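Local coordinates for surface glycan binding protein B (Bacteroides ovatus, PDB 6E57) that binds mixed-linkage beta-glucan oligosaccharide on its C-terminal domain, probably capturing cereal beta-glucan at the bacterial cell surface, at residues A360-Q366 / L406-Y412; V353-E357 / M379-N384. All coordinates share one frame; numbering follows the deposited sequence.

Contact 1: residues A360-Q366 / L406-Y412. With EDO (1,2-ethanediol), chain I.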
# COMPACT_ATOMS: atom_id res chain seq x y z
N ALA A 360 -7.92 32.32 -18.19
CA ALA A 360 -7.33 32.87 -16.97
C ALA A 360 -5.83 32.58 -16.92
O ALA A 360 -5.37 31.49 -17.27
CB ALA A 360 -8.04 32.33 -15.75
N GLU A 361 -5.09 33.57 -16.43
CA GLU A 361 -3.63 33.61 -16.40
C GLU A 361 -3.08 32.54 -15.43
O GLU A 361 -2.04 31.95 -15.70
CB GLU A 361 -3.18 35.05 -16.08
CG GLU A 361 -3.90 35.71 -14.89
CD GLU A 361 -5.13 36.58 -15.16
OE1 GLU A 361 -6.17 36.06 -15.61
OE2 GLU A 361 -5.06 37.79 -14.88
N TYR A 362 -3.78 32.28 -14.32
CA TYR A 362 -3.43 31.24 -13.32
C TYR A 362 -4.69 30.78 -12.57
O TYR A 362 -5.74 31.40 -12.70
CB TYR A 362 -2.38 31.76 -12.33
CG TYR A 362 -2.90 32.85 -11.42
CD1 TYR A 362 -2.87 34.18 -11.82
CD2 TYR A 362 -3.45 32.56 -10.18
CE1 TYR A 362 -3.36 35.19 -11.01
CE2 TYR A 362 -3.94 33.56 -9.35
CZ TYR A 362 -3.89 34.88 -9.77
OH TYR A 362 -4.37 35.88 -8.98
N HIS A 363 -4.56 29.72 -11.77
CA HIS A 363 -5.70 29.15 -11.04
C HIS A 363 -5.30 28.82 -9.60
O HIS A 363 -4.50 27.91 -9.36
CB HIS A 363 -6.24 27.91 -11.77
CG HIS A 363 -6.13 27.99 -13.26
ND1 HIS A 363 -7.07 28.64 -14.03
CD2 HIS A 363 -5.20 27.53 -14.11
CE1 HIS A 363 -6.72 28.57 -15.29
NE2 HIS A 363 -5.57 27.89 -15.37
N LYS A 364 -5.89 29.57 -8.65
CA LYS A 364 -5.71 29.35 -7.21
C LYS A 364 -7.08 29.39 -6.52
O LYS A 364 -7.90 30.25 -6.83
CB LYS A 364 -4.80 30.42 -6.61
CG LYS A 364 -3.31 30.24 -6.90
CD LYS A 364 -2.43 30.98 -5.91
CE LYS A 364 -0.95 30.75 -6.15
NZ LYS A 364 -0.48 31.37 -7.42
N MET A 365 -7.30 28.46 -5.58
CA MET A 365 -8.51 28.43 -4.74
C MET A 365 -8.13 28.17 -3.28
O MET A 365 -7.06 27.63 -2.99
CB MET A 365 -9.49 27.35 -5.21
CG MET A 365 -9.07 25.94 -4.84
SD MET A 365 -10.27 24.68 -5.36
CE MET A 365 -11.67 25.10 -4.32
N GLN A 366 -9.03 28.57 -2.37
CA GLN A 366 -8.94 28.26 -0.95
C GLN A 366 -10.35 28.25 -0.35
O GLN A 366 -11.16 29.12 -0.66
CB GLN A 366 -8.04 29.27 -0.23
CG GLN A 366 -7.72 28.89 1.22
CD GLN A 366 -6.95 29.94 1.97
OE1 GLN A 366 -7.08 31.13 1.74
NE2 GLN A 366 -6.13 29.49 2.92
N LEU A 406 -16.86 30.54 2.49
CA LEU A 406 -16.49 31.11 1.20
C LEU A 406 -15.54 30.15 0.47
O LEU A 406 -14.72 29.49 1.09
CB LEU A 406 -15.80 32.47 1.40
CG LEU A 406 -16.67 33.62 1.90
CD1 LEU A 406 -15.83 34.89 2.00
CD2 LEU A 406 -17.86 33.87 0.99
N CYS A 407 -15.68 30.11 -0.86
CA CYS A 407 -14.60 29.69 -1.75
C CYS A 407 -14.01 30.95 -2.39
O CYS A 407 -14.72 31.76 -3.00
CB CYS A 407 -15.08 28.71 -2.80
SG CYS A 407 -15.41 27.06 -2.13
N VAL A 408 -12.69 31.10 -2.23
CA VAL A 408 -11.95 32.29 -2.56
C VAL A 408 -10.86 31.90 -3.56
O VAL A 408 -10.52 30.72 -3.66
CB VAL A 408 -11.41 32.89 -1.24
CG1 VAL A 408 -10.06 33.57 -1.40
CG2 VAL A 408 -12.42 33.82 -0.60
N GLY A 409 -10.34 32.87 -4.31
CA GLY A 409 -9.24 32.63 -5.25
C GLY A 409 -9.44 33.35 -6.57
O GLY A 409 -10.08 34.41 -6.63
N HIS A 410 -8.89 32.76 -7.65
CA HIS A 410 -8.91 33.35 -8.99
C HIS A 410 -8.88 32.26 -10.07
O HIS A 410 -8.21 31.25 -9.92
CB HIS A 410 -7.73 34.31 -9.16
CG HIS A 410 -7.62 34.89 -10.53
ND1 HIS A 410 -8.39 35.96 -10.94
CD2 HIS A 410 -6.85 34.54 -11.59
CE1 HIS A 410 -8.10 36.25 -12.19
NE2 HIS A 410 -7.16 35.40 -12.61
N GLY A 411 -9.63 32.50 -11.15
CA GLY A 411 -9.48 31.78 -12.41
C GLY A 411 -10.08 30.38 -12.39
O GLY A 411 -9.57 29.48 -13.06
N TYR A 412 -11.17 30.21 -11.63
CA TYR A 412 -11.88 28.93 -11.58
C TYR A 412 -13.37 29.16 -11.33
O TYR A 412 -13.79 30.26 -10.98
CB TYR A 412 -11.28 28.01 -10.51
CG TYR A 412 -11.63 28.37 -9.09
CD1 TYR A 412 -10.88 29.29 -8.38
CD2 TYR A 412 -12.71 27.77 -8.45
CE1 TYR A 412 -11.20 29.63 -7.07
CE2 TYR A 412 -13.03 28.10 -7.14
CZ TYR A 412 -12.27 29.02 -6.45
OH TYR A 412 -12.58 29.35 -5.16
C1 EDO I . -3.82 31.73 5.17
O1 EDO I . -3.73 30.30 5.17
C2 EDO I . -5.28 32.16 5.28
O2 EDO I . -5.66 32.33 6.66
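The carbonyl oxygen of V408 accepts two hydrogen bonds, from Q366 N at 2.9 Å and from Y412 OH, also at 2.9 Å. The amide is tilted out of the carbonyl plane on one side, and the phenol stands above the other, 68° out of it. Across from this the Y412 ring takes M365 CB over one face, 3.8 Å from its centroid, while M365 SD lies farther above it in a Met-aromatic contact. A valine in place of Y412 would probably strip V408 O of its second donor and open a gap beside M365. Antiparallel pairing continues through H410 N to K364 O, 2.8 Å; strand 364-369 is the middle of a three-stranded antiparallel sheet, between 405-409 and 379-380. The chain then turns a corner at H410 and G411. There H363 ND1 gives a nearly straight bond to G411 O (2.8 Å, 164°). H410, its CG anti to the backbone N (chi1 176°), brings CD2 over the Y362 ring, 3.5 Å from CZ, the two rings meeting obliquely. Its NE2 sends a weak bond to E361 OE1, in the imidazole plane, while ND1 bonds S321 OG. Y362 OH accepts from NE1 of W322, a glycan-pocket residue.

Contact 2: residues V353-E357 / M379-N384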
# COMPACT_ATOMS: atom_id res chain seq x y z
N VAL A 353 -16.47 20.62 -6.25
CA VAL A 353 -16.11 20.33 -7.63
C VAL A 353 -15.85 21.66 -8.35
O VAL A 353 -16.75 22.50 -8.44
CB VAL A 353 -17.18 19.50 -8.36
CG1 VAL A 353 -16.77 19.16 -9.79
CG2 VAL A 353 -17.54 18.23 -7.60
N TYR A 354 -14.63 21.83 -8.86
CA TYR A 354 -14.18 23.09 -9.45
C TYR A 354 -13.70 22.83 -10.88
O TYR A 354 -13.26 21.73 -11.19
CB TYR A 354 -13.08 23.72 -8.60
CG TYR A 354 -11.84 22.88 -8.45
CD1 TYR A 354 -11.72 21.93 -7.45
CD2 TYR A 354 -10.77 23.01 -9.33
CE1 TYR A 354 -10.59 21.13 -7.33
CE2 TYR A 354 -9.63 22.24 -9.22
CZ TYR A 354 -9.54 21.29 -8.21
OH TYR A 354 -8.42 20.52 -8.10
N SER A 355 -13.80 23.85 -11.74
CA SER A 355 -13.26 23.78 -13.09
C SER A 355 -12.49 25.07 -13.40
O SER A 355 -12.77 26.12 -12.83
CB SER A 355 -14.34 23.51 -14.11
OG SER A 355 -15.34 24.51 -14.08
N ILE A 356 -11.52 24.96 -14.30
CA ILE A 356 -10.67 26.08 -14.66
C ILE A 356 -11.43 26.99 -15.64
O ILE A 356 -12.38 26.55 -16.30
CB ILE A 356 -9.33 25.61 -15.25
CG1 ILE A 356 -9.50 24.84 -16.57
CG2 ILE A 356 -8.55 24.79 -14.23
CD1 ILE A 356 -8.22 24.69 -17.35
N GLU A 357 -11.00 28.25 -15.68
CA GLU A 357 -11.27 29.16 -16.78
C GLU A 357 -10.04 29.15 -17.68
O GLU A 357 -9.01 29.70 -17.31
CB GLU A 357 -11.57 30.56 -16.27
CG GLU A 357 -11.73 31.59 -17.37
CD GLU A 357 -12.58 31.13 -18.55
OE1 GLU A 357 -13.78 30.87 -18.34
OE2 GLU A 357 -12.03 31.01 -19.66
N MET A 379 -4.53 26.47 -2.69
CA MET A 379 -4.07 25.47 -3.66
C MET A 379 -3.96 26.09 -5.05
O MET A 379 -4.88 26.75 -5.51
CB MET A 379 -5.02 24.27 -3.74
CG MET A 379 -4.62 23.29 -4.83
SD MET A 379 -5.79 21.94 -5.04
CE MET A 379 -7.15 22.79 -5.83
N GLU A 380 -2.83 25.83 -5.72
CA GLU A 380 -2.59 26.17 -7.11
C GLU A 380 -2.81 24.91 -7.96
O GLU A 380 -2.40 23.82 -7.58
CB GLU A 380 -1.16 26.70 -7.27
CG GLU A 380 -0.92 27.43 -8.58
CD GLU A 380 0.39 28.21 -8.65
OE1 GLU A 380 1.24 28.03 -7.75
OE2 GLU A 380 0.54 29.01 -9.61
N PHE A 381 -3.48 25.08 -9.11
CA PHE A 381 -3.82 23.95 -9.98
C PHE A 381 -3.86 24.40 -11.45
O PHE A 381 -3.83 25.60 -11.73
CB PHE A 381 -5.15 23.33 -9.55
CG PHE A 381 -6.32 24.28 -9.50
CD1 PHE A 381 -6.49 25.13 -8.41
CD2 PHE A 381 -7.25 24.33 -10.52
CE1 PHE A 381 -7.56 26.00 -8.36
CE2 PHE A 381 -8.32 25.20 -10.47
CZ PHE A 381 -8.48 26.04 -9.38
N THR A 382 -3.89 23.42 -12.36
CA THR A 382 -3.99 23.67 -13.81
C THR A 382 -5.18 22.94 -14.44
O THR A 382 -5.60 23.31 -15.54
CB THR A 382 -2.70 23.27 -14.55
OG1 THR A 382 -2.44 21.89 -14.30
CG2 THR A 382 -1.50 24.10 -14.15
N GLU A 383 -5.72 21.92 -13.76
CA GLU A 383 -6.79 21.07 -14.31
C GLU A 383 -8.01 21.12 -13.38
O GLU A 383 -7.89 21.49 -12.22
CB GLU A 383 -6.34 19.62 -14.46
CG GLU A 383 -4.99 19.44 -15.15
CD GLU A 383 -4.98 19.63 -16.66
OE1 GLU A 383 -3.99 19.21 -17.29
OE2 GLU A 383 -5.96 20.19 -17.19
N ASN A 384 -9.17 20.72 -13.93
CA ASN A 384 -10.40 20.52 -13.17
C ASN A 384 -10.18 19.43 -12.13
O ASN A 384 -9.35 18.54 -12.32
CB ASN A 384 -11.57 20.07 -14.06
CG ASN A 384 -11.92 21.07 -15.14
OD1 ASN A 384 -11.42 22.19 -15.14
ND2 ASN A 384 -12.78 20.67 -16.05
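Strand residues 353-356 and the segment 379-384 form no beta bridge: their backbones come nearest at S355 and N384, whose CA atoms are 4.3 Å apart, and what joins them is mostly side chain. One hydrogen bond crosses, from I356 N to N384 OD1, 2.9 Å long with an N-H...O angle of 162°, the donor tilted out of the amide's carbonyl plane. CG of N384 lies beside its own backbone N (chi1 -61°), which turns the carboxamide across the strand, so that OD1 also lies 3.4 Å from S355 CB. The serine's hydroxyl has its own partner in D415. Just after N384 the chain joins strand 385-390, antiparallel to strand 349-356, and the backbones of Y354 and G385 are hydrogen-bonded.

The apolar half is built on F381. Y354 points the edge of its ring at one face of the phenylalanine in an edge-to-face pair, with centroids 4.6 Å apart and planes at 65°. CE2 of the tyrosine does the touching, 3.4 Å from F381 CD2 and offset toward the rim of the ring. Here the tyrosine of strand 349-356 meets the side chains of the three-stranded sheet to which strand 379-380 belongs, consistent with a beta-sandwich interior; M365 and Y412 also pack on Y354 and F381. Beyond the pair, the methyl of M379 reaches the tyrosine's far end, with CE 3.5 Å from Y354 OH. I356 works from another direction: its CG2 sits at the edge of the F381 ring, 3.8 Å from CE2, while CD1 lies 3.5 Å from T382 O.

The centres of the two contacts are 8 Å apart, and their segments alternate along the chain: 353-357, 360-366, 379-384, 406-412. Strand 364-369 is shared by the arrangement, pairing with 405-409 in contact 1 and with 379-380 on its other edge. Backbone links bear this out: M365 O lies 2.8 Å from M379 N, and H363 O 3.0 Å from F381 N, both probable hydrogen bonds. Strand 349-356 probably belongs to the facing layer; it pairs with 412-419, which follows the corner ending contact 1. The bound glucan lies nearer contact 1, about 5 Å from the Y362 side chain, against about 13 Å from F381; contact 2 therefore lies farther from the bound glucan.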